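Local coordinates for protein chintase (Rhizomucor miehei, PDB 5YUQ) that probably hydrolyses chitin as a family 18 glycoside hydrolase whose active site lies in a tunnel, at residues 123-128 and 167-172; 130-135 and 145-150; 174-179 and 216-221. All blocks are in the same frame, centred on the assembly; numbering follows the deposited sequence. Where two conformers were deposited one is given.

The three contacts follow the wall of one TIM-barrel domain from strand 144-149 to strand 175-178 and the helices outside them. Interactions 1 and 2, with centres about 7 Å apart, share helix 124-139, and Trp169 of the first reaches Phe132 of the second (CZ3 to CD2, 3.7 Å). Interaction 3 lies about 13 Å from the centres of both others. It is joined to interaction 2 through neighbouring parallel strands, where Tyr177 N probably donates to Thr147 O at 2.7 Å, and through Trp218 CZ2, which packs on Val149 CB at 3.4 Å. In family 18 barrels the active site opens at the C-terminal ends of the strands; the three contacts lie in the barrel wall and its outer helices.

Interaction 1 (123-128 and 167-172); sequences NDTANY and DNWAST
Trp169 reaches across to Thr125 and Tyr128, and it is the one residue of 167-172 that makes the contact. The first torsion sets CG opposite the carbonyl carbon (chi1 -88°). From a CB that does not itself face helix 124-128, the ring system is thereby carried over to that helix. Along the indole, NE1 comes first and meets the methyl CG2 of Thr125 at 4.0 Å. Beyond CE2, on the six-membered ring, CZ2 lies 3.9 Å from the same CG2 and 3.4 Å from the backbone oxygen O of Thr125, which sits at the ring edge near its plane. At the tip, CH2 touches Tyr128 CB at 3.8 Å and also approaches CG and CD2 of that tyrosine.

The two rings form an offset edge-to-face pair: the edge of Trp169 is directed toward the face of Tyr128, with the planes at 79° and the centroids 5.8 Å apart. Polar ends are taken care of elsewhere. Thr125 OG1 bonds to Asn155 O, leaving its methyl to the indole, while Tyr128 OH bonds to Trp106 N. On the short helix, Thr172 OG1 donates to Asn168 O, 2.7 Å away and in the carbonyl plane. The contact joins helix 124-139 to the short helix 168-172 on the outside of the family 18 TIM barrel, just before strand 175-178.

Interaction 2 (130-135 and 145-150); sequences KLFKAL and LTTAVP
Phe132 and Leu135 of helix 130-135 face Leu145 and Thr147 of strand 145-149, the helix running nearly antiparallel to the strand at 156° with 10.1 Å between the axes. Most of the contact is apolar. Phe132 and Leu145 extend past one another in opposite directions, with the ring edge at CD1 4.0 Å from Leu145 CB. Leu145 in turn sends its methyl CD1 back to the helix backbone, 3.9 Å from Phe132 O, and against Leu135 CB one turn further on. Thr147 crosses the phenylalanine side chain at about a right angle, and its CB lies 3.7 Å from Phe132 CZ, obliquely to the ring.

A second kind of contact pairs aromatic carbon with backbone oxygen. Thr146 O lies in the plane of the Phe132 ring at its edge, 3.3 Å from CZ and 3.5 Å from CE1, so that the positively polarised C-H edge meets the carbonyl. The Thr146 side chain itself starts away from the helix, and its OG1 bonds to Asn103 ND2.

The hydrogen bonds of Thr147 lie outside the helix segment. With OG1 opposite the backbone N (chi1 174°), the hydroxyl bonds to Leu104 O on the adjoining strand and probably also to Tyr128 OH, one helical turn before Phe132. The bond to Leu104 O satisfies a buried polar group beside an apolar patch.

The two elements belong to a beta-alpha-beta unit of the TIM barrel, strand 101-105, helix 124-139 and strand 144-149. Leu104 of the first strand packs against Phe132 and Leu135, strand 175-178 lies along the other edge of strand 144-149, and helix 80-97 flanks helix 124-139, touching it at Leu131, Ala134 and Leu135.

Interaction 3 (174-179 and 216-221); sequences DAFYIM and KAWIAA
Phe176 and Ile178 meet Trp218 through similar first torsions: CG of Phe176 (chi1 -63°) and CG1 of Ile178 (chi1 -60°) both stand opposite their own carbonyl carbons, as does CG of Trp218. This is strand-to-helix packing in the wall of a TIM barrel, between strand 175-178 of the inner barrel and helix 211-220 of the outer layer. Phe176 and Ile178 are two residues apart on the strand. The CB of Phe176 already points to the helix, whereas Ile178 starts off to one side and reaches it only with the end of its extended chain.

From the helix, Trp218 projects its indole toward the strand and presents different parts of it to the two partners. The six-membered ring meets Phe176, where CZ3 lies 4.1 Å from CD2. These two side chains cross at about a right angle, yet their rings are neither stacked nor edge-to-face; the planes make 44° and the centroids are 5.9 Å apart. The five-membered ring lies against Ile178, which runs alongside the tryptophan in the reverse sense. All three residues are buried, and the contact between them is entirely apolar.

Other parts of the barrel complete the surroundings of the indole. Phe154 packs against it edge-to-face, and Val149 and Leu228 approach from the strands on either side of 175-178. Its one polar atom is also satisfied, since NE1 is hydrogen-bonded to Pro150 O just beyond the end of strand 144-149. That bond helps to fix the rotation of the indole, and on the same five-membered ring CD1 rests 4.1 Å from the terminal methyl CD1 of Ile178.

Interaction 1 (123-128 and 167-172)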
loop_
_atom_site.group_PDB
_atom_site.type_symbol
_atom_site.label_atom_id
_atom_site.label_comp_id
_atom_site.label_asym_id
_atom_site.label_seq_id
_atom_site.Cartn_x
_atom_site.Cartn_y
_atom_site.Cartn_z
ATOM N N ASN A 123 -3.513 12.898 -19.513
ATOM C CA ASN A 123 -2.844 11.777 -20.157
ATOM C C ASN A 123 -2.031 10.925 -19.198
ATOM O O ASN A 123 -1.312 10.031 -19.636
ATOM C CB ASN A 123 -1.904 12.252 -21.274
ATOM C CG ASN A 123 -2.637 12.835 -22.447
ATOM O OD1 ASN A 123 -3.814 12.551 -22.668
ATOM N ND2 ASN A 123 -1.940 13.652 -23.219
ATOM N N ASP A 124 -2.146 11.187 -17.903
ATOM C CA ASP A 124 -1.292 10.502 -16.928
ATOM C C ASP A 124 -1.271 8.984 -17.062
ATOM O O ASP A 124 -0.201 8.377 -17.085
ATOM C CB ASP A 124 -1.684 10.879 -15.503
ATOM C CG ASP A 124 -1.118 12.215 -15.073
ATOM O OD1 ASP A 124 -0.272 12.789 -15.806
ATOM O OD2 ASP A 124 -1.511 12.680 -13.991
ATOM N N THR A 125 -2.444 8.369 -17.163
ATOM C CA THR A 125 -2.501 6.914 -17.187
ATOM C C THR A 125 -1.910 6.342 -18.468
ATOM O O THR A 125 -1.172 5.363 -18.421
ATOM C CB THR A 125 -3.920 6.390 -16.904
ATOM O OG1 THR A 125 -4.284 6.744 -15.558
ATOM C CG2 THR A 125 -3.964 4.878 -17.034
ATOM N N ALA A 126 -2.194 6.973 -19.606
ATOM C CA ALA A 126 -1.587 6.540 -20.865
ATOM C C ALA A 126 -0.064 6.685 -20.795
ATOM O O ALA A 126 0.679 5.839 -21.300
ATOM C CB ALA A 126 -2.148 7.350 -22.030
ATOM N N ASN A 127 0.390 7.771 -20.174
ATOM C CA ASN A 127 1.819 8.045 -20.074
ATOM C C ASN A 127 2.509 7.080 -19.126
ATOM O O ASN A 127 3.671 6.726 -19.324
ATOM C CB ASN A 127 2.060 9.491 -19.619
ATOM C CG ASN A 127 1.721 10.504 -20.697
ATOM O OD1 ASN A 127 1.601 10.162 -21.879
ATOM N ND2 ASN A 127 1.583 11.759 -20.297
ATOM N N TYR A 128 1.785 6.660 -18.093
ATOM C CA TYR A 128 2.282 5.657 -17.156
ATOM C C TYR A 128 2.548 4.365 -17.904
ATOM O O TYR A 128 3.586 3.731 -17.728
ATOM C CB TYR A 128 1.221 5.395 -16.093
ATOM C CG TYR A 128 1.682 4.923 -14.735
ATOM C CD1 TYR A 128 3.028 4.812 -14.399
ATOM C CD2 TYR A 128 0.741 4.596 -13.775
ATOM C CE1 TYR A 128 3.410 4.393 -13.108
ATOM C CE2 TYR A 128 1.107 4.181 -12.498
ATOM C CZ TYR A 128 2.437 4.071 -12.179
ATOM O OH TYR A 128 2.766 3.664 -10.910
ATOM N N ASP A 167 -5.306 -3.081 -23.206
ATOM C CA ASP A 167 -4.840 -4.422 -22.861
ATOM C C ASP A 167 -3.325 -4.544 -22.885
ATOM O O ASP A 167 -2.774 -5.581 -22.534
ATOM C CB ASP A 167 -5.592 -5.559 -23.595
ATOM C CG ASP A 167 -5.230 -5.698 -25.063
ATOM O OD1 ASP A 167 -4.166 -5.217 -25.514
ATOM O OD2 ASP A 167 -6.031 -6.347 -25.771
ATOM N N ASN A 168 -2.649 -3.461 -23.258
ATOM C CA ASN A 168 -1.204 -3.425 -23.120
ATOM C C ASN A 168 -0.765 -3.265 -21.671
ATOM O O ASN A 168 0.401 -3.475 -21.353
ATOM C CB ASN A 168 -0.604 -2.327 -23.989
ATOM C CG ASN A 168 -0.574 -2.712 -25.452
ATOM O OD1 ASN A 168 0.394 -3.310 -25.921
ATOM N ND2 ASN A 168 -1.642 -2.389 -26.176
ATOM N N TRP A 169 -1.686 -2.898 -20.788
ATOM C CA TRP A 169 -1.347 -2.894 -19.367
ATOM C C TRP A 169 -0.994 -4.306 -18.930
ATOM O O TRP A 169 0.090 -4.553 -18.416
ATOM C CB TRP A 169 -2.497 -2.326 -18.525
ATOM C CG TRP A 169 -2.432 -0.839 -18.377
ATOM C CD1 TRP A 169 -3.243 0.089 -18.969
ATOM C CD2 TRP A 169 -1.504 -0.110 -17.568
ATOM N NE1 TRP A 169 -2.865 1.357 -18.583
ATOM C CE2 TRP A 169 -1.807 1.262 -17.717
ATOM C CE3 TRP A 169 -0.445 -0.481 -16.737
ATOM C CZ2 TRP A 169 -1.083 2.261 -17.065
ATOM C CZ3 TRP A 169 0.268 0.508 -16.077
ATOM C CH2 TRP A 169 -0.048 1.867 -16.252
ATOM N N ALA A 170 -1.911 -5.237 -19.154
ATOM C CA ALA A 170 -1.703 -6.611 -18.715
ATOM C C ALA A 170 -0.551 -7.277 -19.470
ATOM O O ALA A 170 0.153 -8.116 -18.915
ATOM C CB ALA A 170 -2.989 -7.421 -18.872
ATOM N N SER A 171 -0.338 -6.903 -20.730
ATOM C CA SER A 171 0.729 -7.554 -21.488
ATOM C C SER A 171 2.126 -6.993 -21.220
ATOM O O SER A 171 3.125 -7.580 -21.637
ATOM C CB SER A 171 0.429 -7.546 -22.989
ATOM O OG SER A 171 0.496 -6.232 -23.514
ATOM N N THR A 172 2.202 -5.879 -20.499
ATOM C CA THR A 172 3.488 -5.224 -20.271
ATOM C C THR A 172 3.921 -5.342 -18.825
ATOM O O THR A 172 5.090 -5.587 -18.540
ATOM C CB THR A 172 3.424 -3.725 -20.630
ATOM O OG1 THR A 172 2.996 -3.582 -21.990
ATOM C CG2 THR A 172 4.792 -3.069 -20.470
#

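Interaction 2 (130-135 and 145-150)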
loop_
_atom_site.group_PDB
_atom_site.type_symbol
_atom_site.label_atom_id
_atom_site.label_comp_id
_atom_site.label_asym_id
_atom_site.label_seq_id
_atom_site.Cartn_x
_atom_site.Cartn_y
_atom_site.Cartn_z
ATOM N N LYS A 130 3.085 4.141 -21.115
ATOM C CA LYS A 130 4.217 4.429 -21.990
ATOM C C LYS A 130 5.525 4.226 -21.235
ATOM O O LYS A 130 6.482 3.681 -21.775
ATOM C CB LYS A 130 4.142 5.852 -22.532
ATOM C CG LYS A 130 4.846 5.998 -23.861
ATOM C CD LYS A 130 4.625 7.371 -24.471
ATOM C CE LYS A 130 5.241 7.431 -25.871
ATOM N NZ LYS A 130 5.466 8.825 -26.367
ATOM N N LEU A 131 5.549 4.659 -19.984
ATOM C CA LEU A 131 6.723 4.460 -19.145
ATOM C C LEU A 131 7.045 2.984 -18.958
ATOM O O LEU A 131 8.196 2.579 -19.098
ATOM C CB LEU A 131 6.523 5.140 -17.792
ATOM C CG LEU A 131 7.607 4.892 -16.742
ATOM C CD1 LEU A 131 8.956 5.354 -17.252
ATOM C CD2 LEU A 131 7.227 5.631 -15.473
ATOM N N PHE A 132 6.043 2.170 -18.642
ATOM C CA PHE A 132 6.298 0.747 -18.470
ATOM C C PHE A 132 6.774 0.100 -19.760
ATOM O O PHE A 132 7.639 -0.775 -19.742
ATOM C CB PHE A 132 5.058 0.031 -17.948
ATOM C CG PHE A 132 4.945 0.040 -16.456
ATOM C CD1 PHE A 132 5.808 -0.717 -15.682
ATOM C CD2 PHE A 132 3.970 0.796 -15.833
ATOM C CE1 PHE A 132 5.703 -0.720 -14.293
ATOM C CE2 PHE A 132 3.853 0.798 -14.441
ATOM C CZ PHE A 132 4.726 0.029 -13.674
ATOM N N LYS A 133 6.209 0.527 -20.881
ATOM C CA LYS A 133 6.653 -0.005 -22.164
ATOM C C LYS A 133 8.102 0.341 -22.445
ATOM O O LYS A 133 8.855 -0.491 -22.946
ATOM C CB LYS A 133 5.782 0.517 -23.300
ATOM C CG LYS A 133 4.371 -0.010 -23.272
ATOM C CD LYS A 133 3.627 0.498 -24.495
ATOM C CE LYS A 133 2.207 -0.003 -24.544
ATOM N NZ LYS A 133 1.470 0.700 -25.637
ATOM N N ALA A 134 8.482 1.573 -22.141
ATOM C CA ALA A 134 9.866 1.992 -22.325
ATOM C C ALA A 134 10.802 1.190 -21.423
ATOM O O ALA A 134 11.876 0.768 -21.848
ATOM C CB ALA A 134 10.009 3.471 -22.049
ATOM N N LEU A 135 10.394 0.981 -20.173
ATOM C CA LEU A 135 11.211 0.189 -19.257
ATOM C C LEU A 135 11.310 -1.254 -19.717
ATOM O O LEU A 135 12.381 -1.855 -19.659
ATOM C CB LEU A 135 10.660 0.247 -17.831
ATOM C CG LEU A 135 10.688 1.631 -17.188
ATOM C CD1 LEU A 135 9.888 1.631 -15.912
ATOM C CD2 LEU A 135 12.119 2.034 -16.909
ATOM N N LEU A 145 8.484 -5.944 -13.517
ATOM C CA LEU A 145 7.876 -4.620 -13.542
ATOM C C LEU A 145 6.516 -4.713 -12.889
ATOM O O LEU A 145 5.632 -5.434 -13.346
ATOM C CB LEU A 145 7.752 -4.086 -14.967
ATOM C CG LEU A 145 9.066 -3.855 -15.713
ATOM C CD1 LEU A 145 8.809 -3.414 -17.150
ATOM C CD2 LEU A 145 9.917 -2.831 -14.987
ATOM N N THR A 146 6.361 -4.006 -11.783
ATOM C CA THR A 146 5.096 -4.019 -11.075
ATOM C C THR A 146 4.688 -2.602 -10.746
ATOM O O THR A 146 5.474 -1.657 -10.882
ATOM C CB THR A 146 5.150 -4.837 -9.763
ATOM O OG1 THR A 146 6.123 -4.269 -8.874
ATOM C CG2 THR A 146 5.510 -6.285 -10.052
ATOM N N THR A 147 3.443 -2.459 -10.328
ATOM C CA THR A 147 2.934 -1.160 -9.923
ATOM C C THR A 147 2.064 -1.345 -8.696
ATOM O O THR A 147 1.329 -2.329 -8.598
ATOM C CB THR A 147 2.161 -0.460 -11.077
ATOM O OG1 THR A 147 1.572 0.749 -10.594
ATOM C CG2 THR A 147 1.069 -1.358 -11.614
ATOM N N ALA A 148 2.196 -0.439 -7.730
ATOM C CA ALA A 148 1.301 -0.419 -6.583
ATOM C C ALA A 148 0.141 0.488 -6.946
ATOM O O ALA A 148 0.344 1.633 -7.356
ATOM C CB ALA A 148 2.017 0.099 -5.350
ATOM N N VAL A 149 -1.075 -0.022 -6.794
ATOM C CA VAL A 149 -2.253 0.632 -7.360
ATOM C C VAL A 149 -3.346 0.881 -6.325
ATOM O O VAL A 149 -3.420 0.190 -5.309
ATOM C CB VAL A 149 -2.826 -0.222 -8.506
ATOM C CG1 VAL A 149 -1.749 -0.548 -9.525
ATOM C CG2 VAL A 149 -3.430 -1.504 -7.967
ATOM N N PRO A 150 -4.206 1.882 -6.576
ATOM C CA PRO A 150 -5.340 2.143 -5.687
ATOM C C PRO A 150 -6.436 1.092 -5.841
ATOM O O PRO A 150 -6.299 0.161 -6.633
ATOM C CB PRO A 150 -5.841 3.522 -6.147
ATOM C CG PRO A 150 -5.413 3.608 -7.590
ATOM C CD PRO A 150 -4.095 2.878 -7.655
#

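Interaction 3 (174-179 and 216-221)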
loop_
_atom_site.group_PDB
_atom_site.type_symbol
_atom_site.label_atom_id
_atom_site.label_comp_id
_atom_site.label_asym_id
_atom_site.label_seq_id
_atom_site.Cartn_x
_atom_site.Cartn_y
_atom_site.Cartn_z
ATOM N N ASP A 174 4.023 -6.937 -15.069
ATOM C CA ASP A 174 3.941 -8.273 -14.507
ATOM C C ASP A 174 2.857 -8.417 -13.446
ATOM O O ASP A 174 2.138 -9.412 -13.425
ATOM C CB ASP A 174 5.301 -8.697 -13.938
ATOM C CG ASP A 174 6.346 -8.808 -15.012
ATOM O OD1 ASP A 174 6.114 -9.569 -15.980
ATOM O OD2 ASP A 174 7.369 -8.098 -14.930
ATOM N N ALA A 175 2.734 -7.426 -12.568
ATOM C CA ALA A 175 1.778 -7.536 -11.471
ATOM C C ALA A 175 1.344 -6.190 -10.966
ATOM O O ALA A 175 2.094 -5.209 -11.044
ATOM C CB ALA A 175 2.362 -8.363 -10.314
ATOM N N PHE A 176 0.130 -6.166 -10.431
ATOM C CA PHE A 176 -0.497 -4.949 -9.951
ATOM C C PHE A 176 -0.787 -5.173 -8.480
ATOM O O PHE A 176 -1.605 -6.034 -8.117
ATOM C CB PHE A 176 -1.799 -4.702 -10.715
ATOM C CG PHE A 176 -1.603 -4.474 -12.199
ATOM C CD1 PHE A 176 -1.300 -5.533 -13.045
ATOM C CD2 PHE A 176 -1.727 -3.205 -12.743
ATOM C CE1 PHE A 176 -1.108 -5.329 -14.403
ATOM C CE2 PHE A 176 -1.551 -2.986 -14.106
ATOM C CZ PHE A 176 -1.239 -4.050 -14.945
ATOM N N TYR A 177 -0.100 -4.426 -7.623
ATOM C CA TYR A 177 -0.205 -4.625 -6.179
ATOM C C TYR A 177 -1.283 -3.709 -5.623
ATOM O O TYR A 177 -1.060 -2.512 -5.489
ATOM C CB TYR A 177 1.124 -4.282 -5.495
ATOM C CG TYR A 177 2.308 -5.188 -5.806
ATOM C CD1 TYR A 177 2.213 -6.232 -6.720
ATOM C CD2 TYR A 177 3.525 -4.988 -5.170
ATOM C CE1 TYR A 177 3.306 -7.050 -6.993
ATOM C CE2 TYR A 177 4.620 -5.799 -5.432
ATOM C CZ TYR A 177 4.501 -6.828 -6.335
ATOM O OH TYR A 177 5.588 -7.626 -6.590
ATOM N N ILE A 178 -2.444 -4.267 -5.285
ATOM C CA ILE A 178 -3.572 -3.460 -4.815
ATOM C C ILE A 178 -3.392 -3.003 -3.372
ATOM O O ILE A 178 -3.269 -3.818 -2.455
ATOM C CB ILE A 178 -4.898 -4.225 -4.924
ATOM C CG1 ILE A 178 -5.166 -4.607 -6.381
ATOM C CG2 ILE A 178 -6.046 -3.380 -4.403
ATOM C CD1 ILE A 178 -6.375 -5.514 -6.559
ATOM N N MET A 179 -3.402 -1.690 -3.171
ATOM C CA MET A 179 -3.240 -1.139 -1.833
ATOM C C MET A 179 -4.580 -1.102 -1.117
ATOM O O MET A 179 -5.182 -0.044 -0.932
ATOM C CB MET A 179 -2.584 0.238 -1.907
ATOM C CG MET A 179 -1.154 0.152 -2.432
ATOM S SD MET A 179 -0.351 1.749 -2.638
ATOM C CE MET A 179 -0.985 2.635 -1.208
ATOM N N LYS A 216 -12.369 -7.111 -7.767
ATOM C CA LYS A 216 -13.410 -7.234 -8.787
ATOM C C LYS A 216 -13.336 -6.088 -9.782
ATOM O O LYS A 216 -13.515 -6.298 -10.981
ATOM C CB LYS A 216 -14.808 -7.295 -8.171
ATOM C CG LYS A 216 -15.062 -8.513 -7.299
ATOM C CD LYS A 216 -14.712 -9.801 -8.002
ATOM C CE LYS A 216 -14.952 -11.001 -7.095
ATOM N NZ LYS A 216 -16.297 -10.931 -6.461
ATOM N N ALA A 217 -13.063 -4.881 -9.296
ATOM C CA ALA A 217 -12.987 -3.722 -10.179
ATOM C C ALA A 217 -11.819 -3.833 -11.151
ATOM O O ALA A 217 -11.956 -3.521 -12.333
ATOM C CB ALA A 217 -12.889 -2.434 -9.376
ATOM N N TRP A 218 -10.671 -4.303 -10.659
ATOM C CA TRP A 218 -9.480 -4.428 -11.499
ATOM C C TRP A 218 -9.627 -5.568 -12.531
ATOM O O TRP A 218 -9.172 -5.436 -13.651
ATOM C CB TRP A 218 -8.183 -4.486 -10.728
ATOM C CG TRP A 218 -7.694 -3.195 -10.210
ATOM C CD1 TRP A 218 -7.988 -2.622 -8.957
ATOM C CD2 TRP A 218 -6.767 -2.299 -10.822
ATOM N NE1 TRP A 218 -7.299 -1.477 -8.806
ATOM C CE2 TRP A 218 -6.555 -1.231 -9.933
ATOM C CE3 TRP A 218 -6.114 -2.271 -12.044
ATOM C CZ2 TRP A 218 -5.726 -0.208 -10.222
ATOM C CZ3 TRP A 218 -5.308 -1.286 -12.318
ATOM C CH2 TRP A 218 -5.085 -0.240 -11.411
ATOM N N ILE A 219 -10.283 -6.622 -12.123
ATOM C CA ILE A 219 -10.545 -7.714 -13.064
ATOM C C ILE A 219 -11.534 -7.248 -14.133
ATOM O O ILE A 219 -11.336 -7.500 -15.334
ATOM C CB ILE A 219 -11.080 -8.982 -12.354
ATOM C CG1 ILE A 219 -9.987 -9.617 -11.476
ATOM C CG2 ILE A 219 -11.566 -10.018 -13.375
ATOM C CD1 ILE A 219 -10.469 -10.788 -10.640
ATOM N N ALA A 220 -12.582 -6.549 -13.709
ATOM C CA ALA A 220 -13.599 -6.070 -14.649
ATOM C C ALA A 220 -13.015 -5.123 -15.699
ATOM O O ALA A 220 -13.493 -5.072 -16.838
ATOM C CB ALA A 220 -14.750 -5.403 -13.909
ATOM N N ALA A 221 -11.972 -4.391 -15.324
ATOM C CA ALA A 221 -11.333 -3.446 -16.236
ATOM C C ALA A 221 -10.262 -4.087 -17.117
ATOM O O ALA A 221 -9.686 -3.415 -17.974
ATOM C CB ALA A 221 -10.757 -2.264 -15.466
#